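Long-range contacts in BT_4661 (Bacteroides thetaiotaomicron, PDB 4AK2), which probably captures heparin and heparan sulphate at the surface of a gut bacterium, this chain being its glycan-binding domain: residues N5-F10 with V94-G99; W57-K62 with A70-S75; C89-V94 with P110-F115. All coordinates share one frame; numbering follows the deposited sequence.

Contact 1 (N5-F10 with V94-G99); sequences NYFTYF and VTATAG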
loop_
_atom_site.group_PDB
_atom_site.type_symbol
_atom_site.label_atom_id
_atom_site.label_comp_id
_atom_site.label_asym_id
_atom_site.label_seq_id
_atom_site.Cartn_x
_atom_site.Cartn_y
_atom_site.Cartn_z
ATOM N N ASN A 5 -4.487 -24.027 -19.814
ATOM C CA ASN A 5 -4.133 -23.463 -18.503
ATOM C C ASN A 5 -4.068 -21.946 -18.518
ATOM O O ASN A 5 -3.925 -21.315 -17.479
ATOM C CB ASN A 5 -2.779 -23.987 -18.057
ATOM C CG ASN A 5 -2.783 -25.466 -17.796
ATOM O OD1 ASN A 5 -3.732 -26.022 -17.243
ATOM N ND2 ASN A 5 -1.708 -26.104 -18.180
ATOM N N TYR A 6 -4.165 -21.363 -19.699
ATOM C CA TYR A 6 -4.016 -19.934 -19.798
ATOM C C TYR A 6 -5.092 -19.167 -19.016
ATOM O O TYR A 6 -6.283 -19.458 -19.113
ATOM C CB TYR A 6 -3.968 -19.486 -21.250
ATOM C CG TYR A 6 -3.564 -18.044 -21.391
ATOM C CD1 TYR A 6 -2.240 -17.637 -21.209
ATOM C CD2 TYR A 6 -4.508 -17.085 -21.698
ATOM C CE1 TYR A 6 -1.886 -16.308 -21.349
ATOM C CE2 TYR A 6 -4.160 -15.746 -21.824
ATOM C CZ TYR A 6 -2.851 -15.360 -21.638
ATOM O OH TYR A 6 -2.495 -14.058 -21.782
ATOM N N PHE A 7 -4.649 -18.235 -18.184
ATOM C CA PHE A 7 -5.565 -17.291 -17.552
ATOM C C PHE A 7 -4.765 -16.038 -17.232
ATOM O O PHE A 7 -3.517 -16.037 -17.396
ATOM C CB PHE A 7 -6.285 -17.920 -16.338
ATOM C CG PHE A 7 -5.442 -18.054 -15.081
ATOM C CD1 PHE A 7 -4.363 -18.920 -15.022
ATOM C CD2 PHE A 7 -5.762 -17.305 -13.943
ATOM C CE1 PHE A 7 -3.615 -19.017 -13.860
ATOM C CE2 PHE A 7 -5.020 -17.394 -12.781
ATOM C CZ PHE A 7 -3.928 -18.260 -12.738
ATOM N N THR A 8 -5.449 -14.992 -16.782
ATOM C CA THR A 8 -4.756 -13.721 -16.530
ATOM C C THR A 8 -5.010 -13.063 -15.183
ATOM O O THR A 8 -4.258 -12.153 -14.821
ATOM C CB THR A 8 -5.071 -12.683 -17.615
ATOM O OG1 THR A 8 -6.430 -12.242 -17.447
ATOM C CG2 THR A 8 -4.826 -13.260 -18.998
ATOM N N TYR A 9 -6.033 -13.487 -14.437
ATOM C CA TYR A 9 -6.330 -12.808 -13.159
ATOM C C TYR A 9 -7.113 -13.709 -12.207
ATOM O O TYR A 9 -7.816 -14.642 -12.651
ATOM C CB TYR A 9 -7.048 -11.430 -13.337
ATOM C CG TYR A 9 -8.498 -11.585 -13.733
ATOM C CD1 TYR A 9 -9.492 -11.754 -12.764
ATOM C CD2 TYR A 9 -8.892 -11.574 -15.086
ATOM C CE1 TYR A 9 -10.833 -11.915 -13.117
ATOM C CE2 TYR A 9 -10.227 -11.739 -15.445
ATOM C CZ TYR A 9 -11.193 -11.890 -14.474
ATOM O OH TYR A 9 -12.494 -12.041 -14.836
ATOM N N PHE A 10 -7.058 -13.357 -10.916
ATOM C CA PHE A 10 -8.063 -13.749 -9.941
ATOM C C PHE A 10 -8.391 -12.499 -9.154
ATOM O O PHE A 10 -7.703 -11.452 -9.324
ATOM C CB PHE A 10 -7.513 -14.860 -8.996
ATOM C CG PHE A 10 -6.191 -14.537 -8.392
ATOM C CD1 PHE A 10 -6.107 -13.784 -7.224
ATOM C CD2 PHE A 10 -5.027 -14.972 -9.002
ATOM C CE1 PHE A 10 -4.857 -13.477 -6.649
ATOM C CE2 PHE A 10 -3.768 -14.675 -8.457
ATOM C CZ PHE A 10 -3.693 -13.924 -7.285
ATOM N N VAL A 94 0.065 -13.203 -3.712
ATOM C CA VAL A 94 -0.595 -14.478 -3.983
ATOM C C VAL A 94 -0.249 -14.955 -5.352
ATOM O O VAL A 94 -0.316 -14.144 -6.309
ATOM C CB VAL A 94 -2.105 -14.402 -3.796
ATOM C CG1 VAL A 94 -2.762 -15.713 -4.197
ATOM C CG2 VAL A 94 -2.410 -14.022 -2.369
ATOM N N THR A 95 0.191 -16.216 -5.447
ATOM C CA THR A 95 0.403 -16.813 -6.777
ATOM C C THR A 95 -0.602 -17.923 -6.983
ATOM O O THR A 95 -0.777 -18.775 -6.097
ATOM C CB THR A 95 1.843 -17.353 -6.907
ATOM O OG1 THR A 95 2.746 -16.265 -6.726
ATOM C CG2 THR A 95 2.107 -17.949 -8.275
ATOM N N ALA A 96 -1.311 -17.888 -8.102
ATOM C CA ALA A 96 -2.186 -18.983 -8.499
ATOM C C ALA A 96 -1.650 -19.644 -9.751
ATOM O O ALA A 96 -1.310 -18.946 -10.719
ATOM C CB ALA A 96 -3.575 -18.447 -8.735
ATOM N N THR A 97 -1.581 -20.981 -9.739
ATOM C CA THR A 97 -1.051 -21.701 -10.876
ATOM C C THR A 97 -2.076 -22.689 -11.398
ATOM O O THR A 97 -2.658 -23.458 -10.624
ATOM C CB THR A 97 0.254 -22.434 -10.497
ATOM O OG1 THR A 97 1.201 -21.465 -10.061
ATOM C CG2 THR A 97 0.856 -23.215 -11.709
ATOM N N ALA A 98 -2.275 -22.633 -12.713
ATOM C CA ALA A 98 -3.126 -23.575 -13.440
ATOM C C ALA A 98 -2.240 -24.587 -14.162
ATOM O O ALA A 98 -1.323 -24.222 -14.907
ATOM C CB ALA A 98 -4.001 -22.845 -14.464
ATOM N N GLY A 99 -2.509 -25.862 -13.949
ATOM C CA GLY A 99 -1.758 -26.890 -14.658
ATOM C C GLY A 99 -0.415 -27.250 -14.046
ATOM O O GLY A 99 -0.110 -26.841 -12.923
#
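F10 and F7 reach down from the segment N5-F10 onto the row of small side chains V94, A96 and A98 on the strand 94-98, and N5 closes the far end over G99. From CB the F10 side chain carries CG between the backbone N and the carbonyl carbon (chi1 51°), which drops the ring toward the strand. One ortho carbon, CD2, lies 3.8 Å from the methyl CB of A96, and CE2 rests on the same methyl. CE1 on the other flank meets V94 CG1, and at the tip CZ touches V94 CG1 at 3.7 Å while the ring edge there faces the carbonyl O of V94, 3.5 Å from CZ and close to the ring plane. The ring thus spans two residues of the strand, turning to a carbonyl a C-H edge that would carry slight positive charge.

F7 repeats the pattern two residues further along the strand. Its CZ points at A96 O from 3.4 Å, again in the ring plane, and its CE1 flank lies 3.9 Å from A98 CB. N5 works differently: its backbone O comes within 3.4 Å of A98 CB, and its amide lies across G99, which at phi 83° brings its CA to 3.4 Å from N5 OD1. N5 ND2 is hydrogen-bonded to T103 O.

No hydrogen bond joins the two segments; the 345 Å² buried between them comes from rings on methyl groups and carbonyls and from N5 on A98 and G99. The N-terminal segment lies over one face of the sheet containing strands 89-98, 105-115 and 56-63: F7 also rests on V107 of strand 105-115, and F10 meets W57 of strand 56-63 edge-to-face.

Contact 2 (W57-K62 with A70-S75); sequences WEVELK and ATINES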
loop_
_atom_site.group_PDB
_atom_site.type_symbol
_atom_site.label_atom_id
_atom_site.label_comp_id
_atom_site.label_asym_id
_atom_site.label_seq_id
_atom_site.Cartn_x
_atom_site.Cartn_y
_atom_site.Cartn_z
ATOM N N TRP A 57 -2.754 -22.558 -4.994
ATOM C CA TRP A 57 -2.606 -21.230 -4.340
ATOM C C TRP A 57 -1.381 -21.225 -3.477
ATOM O O TRP A 57 -1.223 -22.090 -2.640
ATOM C CB TRP A 57 -3.838 -20.921 -3.523
ATOM C CG TRP A 57 -5.091 -20.854 -4.362
ATOM C CD1 TRP A 57 -5.951 -21.884 -4.665
ATOM C CD2 TRP A 57 -5.605 -19.686 -5.052
ATOM N NE1 TRP A 57 -6.976 -21.443 -5.454
ATOM C CE2 TRP A 57 -6.807 -20.110 -5.714
ATOM C CE3 TRP A 57 -5.211 -18.367 -5.155
ATOM C CZ2 TRP A 57 -7.561 -19.238 -6.467
ATOM C CZ3 TRP A 57 -5.976 -17.484 -5.914
ATOM C CH2 TRP A 57 -7.121 -17.924 -6.564
ATOM N N GLU A 58 -0.550 -20.210 -3.680
ATOM C CA GLU A 58 0.631 -19.952 -2.878
ATOM C C GLU A 58 0.664 -18.507 -2.382
ATOM O O GLU A 58 0.065 -17.612 -3.004
ATOM C CB GLU A 58 1.878 -20.204 -3.688
ATOM C CG GLU A 58 2.046 -21.639 -4.164
ATOM C CD GLU A 58 3.282 -21.766 -5.021
ATOM O OE1 GLU A 58 3.203 -21.507 -6.224
ATOM O OE2 GLU A 58 4.337 -22.086 -4.479
ATOM N N VAL A 59 1.356 -18.282 -1.257
ATOM C CA VAL A 59 1.454 -16.937 -0.700
ATOM C C VAL A 59 2.877 -16.650 -0.240
ATOM O O VAL A 59 3.577 -17.576 0.187
ATOM C CB VAL A 59 0.418 -16.683 0.440
ATOM C CG1 VAL A 59 0.821 -17.425 1.706
ATOM C CG2 VAL A 59 0.232 -15.198 0.728
ATOM N N GLU A 60 3.287 -15.387 -0.375
ATOM C CA GLU A 60 4.543 -14.893 0.181
ATOM C C GLU A 60 4.274 -13.628 0.964
ATOM O O GLU A 60 3.696 -12.667 0.380
ATOM C CB GLU A 60 5.573 -14.584 -0.923
ATOM C CG GLU A 60 6.911 -14.123 -0.336
ATOM C CD GLU A 60 7.963 -13.855 -1.378
ATOM O OE1 GLU A 60 7.629 -13.634 -2.548
ATOM O OE2 GLU A 60 9.151 -13.829 -1.010
ATOM N N LEU A 61 4.591 -13.586 2.250
ATOM C CA LEU A 61 4.489 -12.352 3.012
ATOM C C LEU A 61 5.507 -11.316 2.537
ATOM O O LEU A 61 6.711 -11.607 2.429
ATOM C CB LEU A 61 4.660 -12.645 4.510
ATOM C CG LEU A 61 4.476 -11.566 5.577
ATOM C CD1 LEU A 61 5.691 -10.632 5.637
ATOM C CD2 LEU A 61 3.195 -10.770 5.356
ATOM N N LYS A 62 5.050 -10.112 2.180
ATOM C CA LYS A 62 5.973 -9.026 1.839
ATOM C C LYS A 62 6.168 -8.027 2.957
ATOM O O LYS A 62 7.300 -7.687 3.298
ATOM C CB LYS A 62 5.530 -8.285 0.559
ATOM C CG LYS A 62 5.384 -9.238 -0.603
ATOM C CD LYS A 62 6.674 -9.936 -0.979
ATOM C CE LYS A 62 7.641 -8.969 -1.617
ATOM N NZ LYS A 62 8.672 -9.733 -2.375
ATOM N N ALA A 70 2.135 -14.933 6.894
ATOM C CA ALA A 70 0.935 -15.301 6.132
ATOM C C ALA A 70 1.039 -16.755 5.712
ATOM O O ALA A 70 2.123 -17.233 5.338
ATOM C CB ALA A 70 0.819 -14.409 4.890
ATOM N N THR A 71 -0.111 -17.430 5.717
ATOM C CA THR A 71 -0.261 -18.750 5.107
ATOM C C THR A 71 -1.498 -18.776 4.215
ATOM O O THR A 71 -2.358 -17.867 4.241
ATOM C CB THR A 71 -0.372 -19.893 6.157
ATOM O OG1 THR A 71 -1.506 -19.619 6.989
ATOM C CG2 THR A 71 0.857 -19.936 7.037
ATOM N N ILE A 72 -1.589 -19.807 3.392
ATOM C CA ILE A 72 -2.689 -19.907 2.430
ATOM C C ILE A 72 -3.114 -21.365 2.367
ATOM O O ILE A 72 -2.278 -22.277 2.524
ATOM C CB ILE A 72 -2.307 -19.346 1.031
ATOM C CG1 ILE A 72 -3.559 -19.058 0.161
ATOM C CG2 ILE A 72 -1.358 -20.274 0.274
ATOM C CD1 ILE A 72 -3.268 -18.143 -1.029
ATOM N N ASN A 73 -4.414 -21.598 2.214
ATOM C CA ASN A 73 -4.913 -22.915 1.891
ATOM C C ASN A 73 -4.651 -23.166 0.404
ATOM O O ASN A 73 -5.168 -22.426 -0.437
ATOM C CB ASN A 73 -6.386 -23.019 2.303
ATOM C CG ASN A 73 -7.006 -24.367 1.961
ATOM O OD1 ASN A 73 -6.804 -24.911 0.855
ATOM N ND2 ASN A 73 -7.782 -24.910 2.894
ATOM N N GLU A 74 -3.836 -24.173 0.054
ATOM C CA GLU A 74 -3.401 -24.400 -1.333
ATOM C C GLU A 74 -4.565 -24.709 -2.303
ATOM O O GLU A 74 -4.450 -24.465 -3.514
ATOM C CB GLU A 74 -2.332 -25.510 -1.385
ATOM C CG GLU A 74 -1.622 -25.686 -2.733
ATOM C CD GLU A 74 -0.772 -26.941 -2.811
ATOM O OE1 GLU A 74 -1.223 -27.994 -2.328
ATOM O OE2 GLU A 74 0.344 -26.884 -3.354
ATOM N N SER A 75 -5.670 -25.252 -1.773
ATOM C CA SER A 75 -6.846 -25.631 -2.583
ATOM C C SER A 75 -7.863 -24.501 -2.649
ATOM O O SER A 75 -8.409 -24.180 -3.711
ATOM C CB SER A 75 -7.563 -26.873 -1.993
ATOM O OG SER A 75 -8.846 -27.080 -2.625
#
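I72 is the bump that fills the hollow W57 and V59 make on strand 57-62. Its CG1 stands anti to the backbone N (chi1 -163°), and the side chain splits into two prongs: CD1 lies 3.8 Å from W57 CB, while CG2 presses on the strand backbone, 3.4 Å from W57 O and also near V59 N. V59 answers from the other strand. Its CG1, between the backbone N and the carbonyl carbon (chi1 73°), fits against I72 CB at 3.7 Å and against the T71 carbonyl carbon, so the two branched side chains cross and each touches backbone of the opposite strand. V59 CG2 turns to the small knob of A70 CB, which L61 CB, two residues on from V59, flanks at 4.2 Å.

Strands 57-62 and 70-72 run antiparallel, 177° between their directions, but their axes are 6.2 Å apart at closest approach and side chains fill the interval. Where the second segment leaves its strand it closes in: W57 N donates to E74 O at 3.0 Å, and E74 CA-H points back at W57 O. The indole lies alongside this turn, CD1 3.2 Å from E74 O, with its NE1 hydrogen-bonded to L52 O. N73 OD1 accepts from S75 N, an Asx turn, and also from T76 N.

Chemically the contact has two parts. The wider part is aliphatic and belongs to a layer continued by V92 of strand 89-98 and by I79 and I81 of strand 79-82, consistent with a two-stranded hairpin packed on the larger sheet. At the E74 end a single hydrogen bond with its CA-H...O companion joins backbone to backbone, tying the turn to W57.

Contact 3 (C89-V94 with P110-F115); sequences CGMVMV and PVFFHF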
loop_
_atom_site.group_PDB
_atom_site.type_symbol
_atom_site.label_atom_id
_atom_site.label_comp_id
_atom_site.label_asym_id
_atom_site.label_seq_id
_atom_site.Cartn_x
_atom_site.Cartn_y
_atom_site.Cartn_z
ATOM N N CYS A 89 -0.447 -1.458 8.037
ATOM C CA CYS A 89 -0.840 -2.279 6.912
ATOM C C CYS A 89 0.171 -3.372 6.660
ATOM O O CYS A 89 1.360 -3.242 6.977
ATOM C CB CYS A 89 -0.960 -1.429 5.642
ATOM S SG CYS A 89 -2.311 -0.242 5.617
ATOM N N GLY A 90 -0.315 -4.449 6.053
ATOM C CA GLY A 90 0.538 -5.530 5.589
ATOM C C GLY A 90 0.258 -5.808 4.122
ATOM O O GLY A 90 -0.760 -5.340 3.535
ATOM N N MET A 91 1.101 -6.607 3.494
ATOM C CA MET A 91 1.011 -6.920 2.067
ATOM C C MET A 91 1.494 -8.360 1.855
ATOM O O MET A 91 2.552 -8.728 2.418
ATOM C CB MET A 91 1.877 -5.940 1.284
ATOM C CG MET A 91 1.981 -6.250 -0.194
ATOM S SD MET A 91 3.267 -5.211 -0.930
ATOM C CE MET A 91 3.127 -5.739 -2.634
ATOM N N VAL A 92 0.780 -9.142 1.077
ATOM C CA VAL A 92 1.201 -10.446 0.621
ATOM C C VAL A 92 1.198 -10.473 -0.905
ATOM O O VAL A 92 0.460 -9.696 -1.547
ATOM C CB VAL A 92 0.362 -11.627 1.186
ATOM C CG1 VAL A 92 0.297 -11.583 2.714
ATOM C CG2 VAL A 92 -1.042 -11.601 0.605
ATOM N N MET A 93 1.958 -11.348 -1.529
ATOM C CA MET A 93 1.815 -11.703 -2.929
ATOM C C MET A 93 1.213 -13.101 -3.016
ATOM O O MET A 93 1.770 -14.054 -2.440
ATOM C CB MET A 93 3.164 -11.656 -3.657
ATOM C CG MET A 93 3.728 -10.256 -3.839
ATOM S SD MET A 93 2.734 -9.151 -4.913
ATOM C CE MET A 93 2.797 -10.100 -6.418
ATOM N N VAL A 94 0.065 -13.203 -3.712
ATOM C CA VAL A 94 -0.595 -14.478 -3.983
ATOM C C VAL A 94 -0.249 -14.955 -5.352
ATOM O O VAL A 94 -0.316 -14.144 -6.309
ATOM C CB VAL A 94 -2.105 -14.402 -3.796
ATOM C CG1 VAL A 94 -2.762 -15.713 -4.197
ATOM C CG2 VAL A 94 -2.410 -14.022 -2.369
ATOM N N PRO A 110 -0.786 -8.775 -5.656
ATOM C CA PRO A 110 -0.774 -8.437 -4.228
ATOM C C PRO A 110 -2.166 -8.506 -3.580
ATOM O O PRO A 110 -3.220 -8.268 -4.270
ATOM C CB PRO A 110 -0.279 -6.988 -4.226
ATOM C CG PRO A 110 -0.846 -6.438 -5.528
ATOM C CD PRO A 110 -0.737 -7.575 -6.529
ATOM N N VAL A 111 -2.215 -8.772 -2.282
ATOM C CA VAL A 111 -3.361 -8.581 -1.426
ATOM C C VAL A 111 -2.911 -7.763 -0.228
ATOM O O VAL A 111 -1.854 -8.087 0.368
ATOM C CB VAL A 111 -4.047 -9.904 -1.009
ATOM C CG1 VAL A 111 -5.264 -9.645 -0.110
ATOM C CG2 VAL A 111 -4.400 -10.728 -2.236
ATOM N N PHE A 112 -3.666 -6.769 0.185
ATOM C CA PHE A 112 -3.296 -5.849 1.216
ATOM C C PHE A 112 -4.214 -5.942 2.416
ATOM O O PHE A 112 -5.403 -6.294 2.292
ATOM C CB PHE A 112 -3.333 -4.434 0.667
ATOM C CG PHE A 112 -2.410 -4.193 -0.498
ATOM C CD1 PHE A 112 -2.853 -4.416 -1.804
ATOM C CD2 PHE A 112 -1.141 -3.636 -0.330
ATOM C CE1 PHE A 112 -2.045 -4.140 -2.885
ATOM C CE2 PHE A 112 -0.318 -3.384 -1.421
ATOM C CZ PHE A 112 -0.788 -3.587 -2.730
ATOM N N PHE A 113 -3.655 -5.611 3.578
ATOM C CA PHE A 113 -4.359 -5.647 4.858
ATOM C C PHE A 113 -4.129 -4.406 5.658
ATOM O O PHE A 113 -3.036 -3.865 5.637
ATOM C CB PHE A 113 -3.922 -6.882 5.691
ATOM C CG PHE A 113 -4.288 -8.167 5.049
ATOM C CD1 PHE A 113 -3.450 -8.744 4.084
ATOM C CD2 PHE A 113 -5.468 -8.822 5.393
ATOM C CE1 PHE A 113 -3.811 -9.949 3.429
ATOM C CE2 PHE A 113 -5.848 -10.018 4.751
ATOM C CZ PHE A 113 -5.005 -10.601 3.785
ATOM N N HIS A 114 -5.165 -3.951 6.361
ATOM C CA HIS A 114 -5.026 -2.827 7.300
ATOM C C HIS A 114 -5.619 -3.210 8.607
ATOM O O HIS A 114 -6.800 -3.586 8.692
ATOM C CB HIS A 114 -5.782 -1.580 6.789
ATOM C CG HIS A 114 -5.719 -0.407 7.772
ATOM N ND1 HIS A 114 -6.811 0.243 8.234
ATOM C CD2 HIS A 114 -4.619 0.178 8.400
ATOM C CE1 HIS A 114 -6.434 1.219 9.080
ATOM N NE2 HIS A 114 -5.097 1.172 9.204
ATOM N N PHE A 115 -4.827 -3.144 9.674
ATOM C CA PHE A 115 -5.304 -3.418 11.043
ATOM C C PHE A 115 -5.595 -2.043 11.636
ATOM O O PHE A 115 -4.672 -1.329 12.044
ATOM C CB PHE A 115 -4.295 -4.236 11.836
ATOM C CG PHE A 115 -4.828 -4.884 13.095
ATOM C CD1 PHE A 115 -6.103 -4.608 13.638
ATOM C CD2 PHE A 115 -4.019 -5.818 13.742
ATOM C CE1 PHE A 115 -6.554 -5.260 14.796
ATOM C CE2 PHE A 115 -4.448 -6.458 14.899
ATOM C CZ PHE A 115 -5.713 -6.179 15.419
#
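C89 lays its sulfur beside H114: SG is 3.6 Å from H114 CD2, oblique to the imidazole, whose ND1 is hydrogen-bonded to R29. G90 and F113 form an antiparallel hydrogen-bonded pair, G90 N to F113 O at 2.8 Å and F113 N to G90 O. M91, with CG anti to the backbone N (chi1 174°), runs alongside F112, CG 3.9 Å from F112 CE2. In this conformer SD makes an oblique Met-aromatic contact with the ring, less certain because M91 has a second conformer. V92 pairs with V111 through V92 N to V111 O (2.9 Å) and the return bond V111 N to V92 O; V92 CG2 sits 3.8 Å from V111 CB. M93 curls back to bring SD 3.8 Å from P110 CB. V94 adds CG2 against V111 CG2.

Four hydrogen bonds join these segments, part of the beta hairpin of strands 89-98 and 105-115. The polar backbone is thus paired strand to strand between two buried, chemically different faces: sulfur and rings on the side of C89 and M91, toward F273 of strand 268-276, and pure hydrocarbon where V92, V94 and F113 meet I79 and I81, with V111 beside the valines.

Strand 89-98 connects all three contacts: contact 1 uses its C-terminal half, contact 3 its N-terminal half, with V94 common to both, and contact 2 engages its neighbour, strand 56-63. Contacts 1 and 3 are buried; contact 2 lies at the surface. Only contact 3 is a regular backbone pairing within the sheet, whereas contact 1 covers the sheet without hydrogen bonds and contact 2 keeps a single one. W57 bridges contacts 1 and 2, packing against V94 and A96, while V59 of contact 2 touches V92 of contact 3. Contact 3 lies nearest the chain's centre, and the side chain of C89 is about 10 Å from a bound sulfated glucosamine.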